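Local coordinates for protein 3-hydroxyadipyl-CoA dehydrogenase (Escherichia coli, PDB 3MOG) that catalyses the NAD-dependent oxidation of 3-hydroxyadipyl-CoA to 3-oxoadipyl-CoA in the breakdown of phenylacetate, at residues Asp318-Ile323 with Arg366-Tyr371. Numbering follows the deposited sequence.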
ATOM      1  N   ASP C 318     -21.679 -10.084 -41.131  1.00 71.66           N
ATOM      2  CA  ASP C 318     -23.149 -10.046 -41.105  1.00 70.77           C
ATOM      3  C   ASP C 318     -23.665  -9.062 -40.043  1.00 71.00           C
ATOM      4  O   ASP C 318     -23.622  -7.854 -40.263  1.00 72.48           O
ATOM      5  CB  ASP C 318     -23.766 -11.455 -40.987  1.00 73.52           C
ATOM      6  CG  ASP C 318     -23.551 -12.305 -42.249  1.00 75.93           C
ATOM      7  OD1 ASP C 318     -23.391 -11.738 -43.349  1.00 81.72           O
ATOM      8  OD2 ASP C 318     -23.544 -13.547 -42.146  1.00 81.84           O
ATOM      9  N   ASP C 319     -24.127  -9.569 -38.902  1.00 66.42           N
ATOM     10  CA  ASP C 319     -24.536  -8.701 -37.785  1.00 70.24           C
ATOM     11  C   ASP C 319     -23.536  -8.697 -36.607  1.00 70.08           C
ATOM     12  O   ASP C 319     -23.674  -7.891 -35.680  1.00 67.26           O
ATOM     13  CB  ASP C 319     -25.945  -9.061 -37.291  1.00 67.86           C
ATOM     14  CG  ASP C 319     -26.075 -10.523 -36.891  1.00 69.70           C
ATOM     15  OD1 ASP C 319     -25.317 -11.369 -37.419  1.00 73.02           O
ATOM     16  OD2 ASP C 319     -26.947 -10.824 -36.048  1.00 66.25           O
ATOM     17  N   VAL C 320     -22.545  -9.591 -36.661  1.00 70.00           N
ATOM     18  CA  VAL C 320     -21.508  -9.713 -35.630  1.00 70.05           C
ATOM     19  C   VAL C 320     -20.426  -8.655 -35.785  1.00 71.59           C
ATOM     20  O   VAL C 320     -19.824  -8.527 -36.852  1.00 73.95           O
ATOM     21  CB  VAL C 320     -20.789 -11.073 -35.699  1.00 70.27           C
ATOM     22  CG1 VAL C 320     -19.978 -11.333 -34.423  1.00 67.24           C
ATOM     23  CG2 VAL C 320     -21.778 -12.180 -35.954  1.00 68.74           C
ATOM     24  N   LEU C 321     -20.173  -7.906 -34.717  1.00 68.14           N
ATOM     25  CA  LEU C 321     -18.978  -7.078 -34.659  1.00 64.04           C
ATOM     26  C   LEU C 321     -17.841  -7.890 -34.065  1.00 58.78           C
ATOM     27  O   LEU C 321     -17.940  -8.391 -32.943  1.00 59.62           O
ATOM     28  CB  LEU C 321     -19.209  -5.799 -33.853  1.00 64.59           C
ATOM     29  CG  LEU C 321     -20.194  -4.754 -34.401  1.00 76.64           C
ATOM     30  CD1 LEU C 321     -20.110  -3.474 -33.593  1.00 75.23           C
ATOM     31  CD2 LEU C 321     -19.955  -4.433 -35.866  1.00 72.53           C
ATOM     32  N   LEU C 322     -16.787  -8.054 -34.852  1.00 50.86           N
ATOM     33  CA  LEU C 322     -15.532  -8.610 -34.384  1.00 51.08           C
ATOM     34  C   LEU C 322     -14.619  -7.427 -34.082  1.00 54.10           C
ATOM     35  O   LEU C 322     -14.208  -6.695 -34.996  1.00 51.44           O
ATOM     36  CB  LEU C 322     -14.905  -9.517 -35.441  1.00 46.83           C
ATOM     37  CG  LEU C 322     -13.547 -10.116 -35.079  1.00 51.59           C
ATOM     38  CD1 LEU C 322     -13.702 -11.122 -33.955  1.00 46.86           C
ATOM     39  CD2 LEU C 322     -12.865 -10.752 -36.285  1.00 50.43           C
ATOM     40  N   ILE C 323     -14.335  -7.228 -32.795  1.00 51.01           N
ATOM     41  CA  ILE C 323     -13.681  -6.008 -32.323  1.00 50.80           C
ATOM     42  C   ILE C 323     -12.392  -6.370 -31.605  1.00 53.41           C
ATOM     43  O   ILE C 323     -12.395  -7.184 -30.676  1.00 57.59           O
ATOM     44  CB  ILE C 323     -14.617  -5.164 -31.416  1.00 55.86           C
ATOM     45  CG1 ILE C 323     -15.930  -4.829 -32.153  1.00 66.18           C
ATOM     46  CG2 ILE C 323     -13.932  -3.867 -30.969  1.00 61.78           C
ATOM     47  CD1 ILE C 323     -16.994  -4.107 -31.308  1.00 67.10           C
ATOM     48  N   ARG C 366     -19.737 -18.563 -34.241  1.00 62.49           N
ATOM     49  CA  ARG C 366     -19.191 -19.448 -35.281  1.00 59.47           C
ATOM     50  C   ARG C 366     -18.849 -18.718 -36.577  1.00 52.93           C
ATOM     51  O   ARG C 366     -17.809 -18.989 -37.162  1.00 60.72           O
ATOM     52  CB  ARG C 366     -20.103 -20.659 -35.537  1.00 59.34           C
ATOM     53  CG  ARG C 366     -19.932 -21.761 -34.490  1.00 74.35           C
ATOM     54  CD  ARG C 366     -20.750 -23.011 -34.793  1.00 82.86           C
ATOM     55  NE  ARG C 366     -20.382 -24.123 -33.913  1.00 90.38           N
ATOM     56  CZ  ARG C 366     -20.916 -24.360 -32.713  1.00 95.97           C
ATOM     57  NH1 ARG C 366     -21.860 -23.569 -32.220  1.00 97.81           N
ATOM     58  NH2 ARG C 366     -20.503 -25.399 -31.998  1.00 95.81           N
ATOM     59  N   LYS C 367     -19.692 -17.781 -37.005  1.00 54.02           N
ATOM     60  CA  LYS C 367     -19.364 -16.915 -38.163  1.00 65.97           C
ATOM     61  C   LYS C 367     -18.005 -16.209 -38.010  1.00 68.85           C
ATOM     62  O   LYS C 367     -17.193 -16.193 -38.950  1.00 71.77           O
ATOM     63  CB  LYS C 367     -20.455 -15.868 -38.415  1.00 62.79           C
ATOM     64  CG  LYS C 367     -21.730 -16.409 -39.037  1.00 76.91           C
ATOM     65  CD  LYS C 367     -22.788 -15.314 -39.142  1.00 86.53           C
ATOM     66  CE  LYS C 367     -24.080 -15.841 -39.759  1.00 87.97           C
ATOM     67  NZ  LYS C 367     -25.048 -14.736 -40.030  1.00 87.44           N
ATOM     68  N   ALA C 368     -17.771 -15.640 -36.823  1.00 66.97           N
ATOM     69  CA  ALA C 368     -16.518 -14.957 -36.506  1.00 63.74           C
ATOM     70  C   ALA C 368     -15.337 -15.923 -36.434  1.00 61.38           C
ATOM     71  O   ALA C 368     -14.250 -15.592 -36.902  1.00 58.02           O
ATOM     72  CB  ALA C 368     -16.650 -14.169 -35.211  1.00 63.92           C
ATOM     73  N   ILE C 369     -15.558 -17.110 -35.861  1.00 59.68           N
ATOM     74  CA  ILE C 369     -14.499 -18.126 -35.761  1.00 61.11           C
ATOM     75  C   ILE C 369     -14.095 -18.594 -37.164  1.00 62.55           C
ATOM     76  O   ILE C 369     -12.895 -18.717 -37.456  1.00 64.14           O
ATOM     77  CB  ILE C 369     -14.916 -19.342 -34.866  1.00 60.35           C
ATOM     78  CG1 ILE C 369     -15.122 -18.898 -33.418  1.00 57.26           C
ATOM     79  CG2 ILE C 369     -13.872 -20.476 -34.929  1.00 53.20           C
ATOM     80  CD1 ILE C 369     -15.721 -19.964 -32.494  1.00 62.08           C
ATOM     81  N   TYR C 370     -15.099 -18.826 -38.017  1.00 56.53           N
ATOM     82  CA  TYR C 370     -14.881 -19.240 -39.405  1.00 64.47           C
ATOM     83  C   TYR C 370     -14.025 -18.214 -40.147  1.00 63.30           C
ATOM     84  O   TYR C 370     -12.992 -18.564 -40.713  1.00 64.55           O
ATOM     85  CB  TYR C 370     -16.213 -19.475 -40.158  1.00 65.42           C
ATOM     86  CG  TYR C 370     -16.022 -19.804 -41.639  1.00 73.45           C
ATOM     87  CD1 TYR C 370     -15.727 -21.110 -42.058  1.00 78.40           C
ATOM     88  CD2 TYR C 370     -16.114 -18.807 -42.616  1.00 78.70           C
ATOM     89  CE1 TYR C 370     -15.529 -21.412 -43.413  1.00 80.94           C
ATOM     90  CE2 TYR C 370     -15.912 -19.092 -43.967  1.00 87.47           C
ATOM     91  CZ  TYR C 370     -15.625 -20.395 -44.360  1.00 90.43           C
ATOM     92  OH  TYR C 370     -15.435 -20.670 -45.698  1.00 91.40           O
ATOM     93  N   TYR C 371     -14.465 -16.959 -40.128  1.00 62.48           N
ATOM     94  CA  TYR C 371     -13.748 -15.862 -40.777  1.00 67.42           C
ATOM     95  C   TYR C 371     -12.266 -15.827 -40.422  1.00 68.61           C
ATOM     96  O   TYR C 371     -11.417 -15.638 -41.300  1.00 69.64           O
ATOM     97  CB  TYR C 371     -14.396 -14.515 -40.436  1.00 65.63           C
ATOM     98  CG  TYR C 371     -13.584 -13.330 -40.905  1.00 71.99           C
ATOM     99  CD1 TYR C 371     -12.884 -12.526 -39.991  1.00 70.81           C
ATOM    100  CD2 TYR C 371     -13.490 -13.023 -42.264  1.00 73.81           C
ATOM    101  CE1 TYR C 371     -12.125 -11.443 -40.423  1.00 69.38           C
ATOM    102  CE2 TYR C 371     -12.731 -11.947 -42.708  1.00 69.91           C
ATOM    103  CZ  TYR C 371     -12.058 -11.157 -41.784  1.00 78.43           C
ATOM    104  OH  TYR C 371     -11.312 -10.091 -42.226  1.00 84.92           O
TER
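Helix 362-373 lies over one face of strand 320-324, and the contact grades from a charged, partly exposed end to an apolar interior. At the charged end, Lys367 sets CG anti to its carbonyl carbon (chi1 -74°) and then runs fully extended, so that NZ reaches the turn before the strand. Lys367 NZ lies 2.9 Å from Asp318 OD2 in a hydrogen-bonded salt bridge, the two side chains crossing at about a right angle. Asp318 likewise has CG anti to its carbonyl carbon; OD2 offers its anti lone pair, while OD1 accepts hydrogen bonds from the backbone N atoms of Met305 and Lys306, which fixes the carboxylate. Asp319 OD1 stays 4.3 Å from Lys367 NZ, too far for a second salt bridge. Deeper in, Ala368 CB lies 4.4 Å from both Val320 CG1 and Leu322 CD1. Leu322 (chi1 178°) and Tyr371 (chi1 171°), each with CG anti to its backbone N, cross obliquely: Leu322 CD2 lies 4.1 Å from Tyr371 CD1, at the ring edge and near its plane. Val342 of the parallel neighbouring strand touches Val320, Leu322 and Ala368, completing the helix-on-sheet packing characteristic of a Rossmann-type alpha/beta layer, here the reduced Rossmann-fold domain.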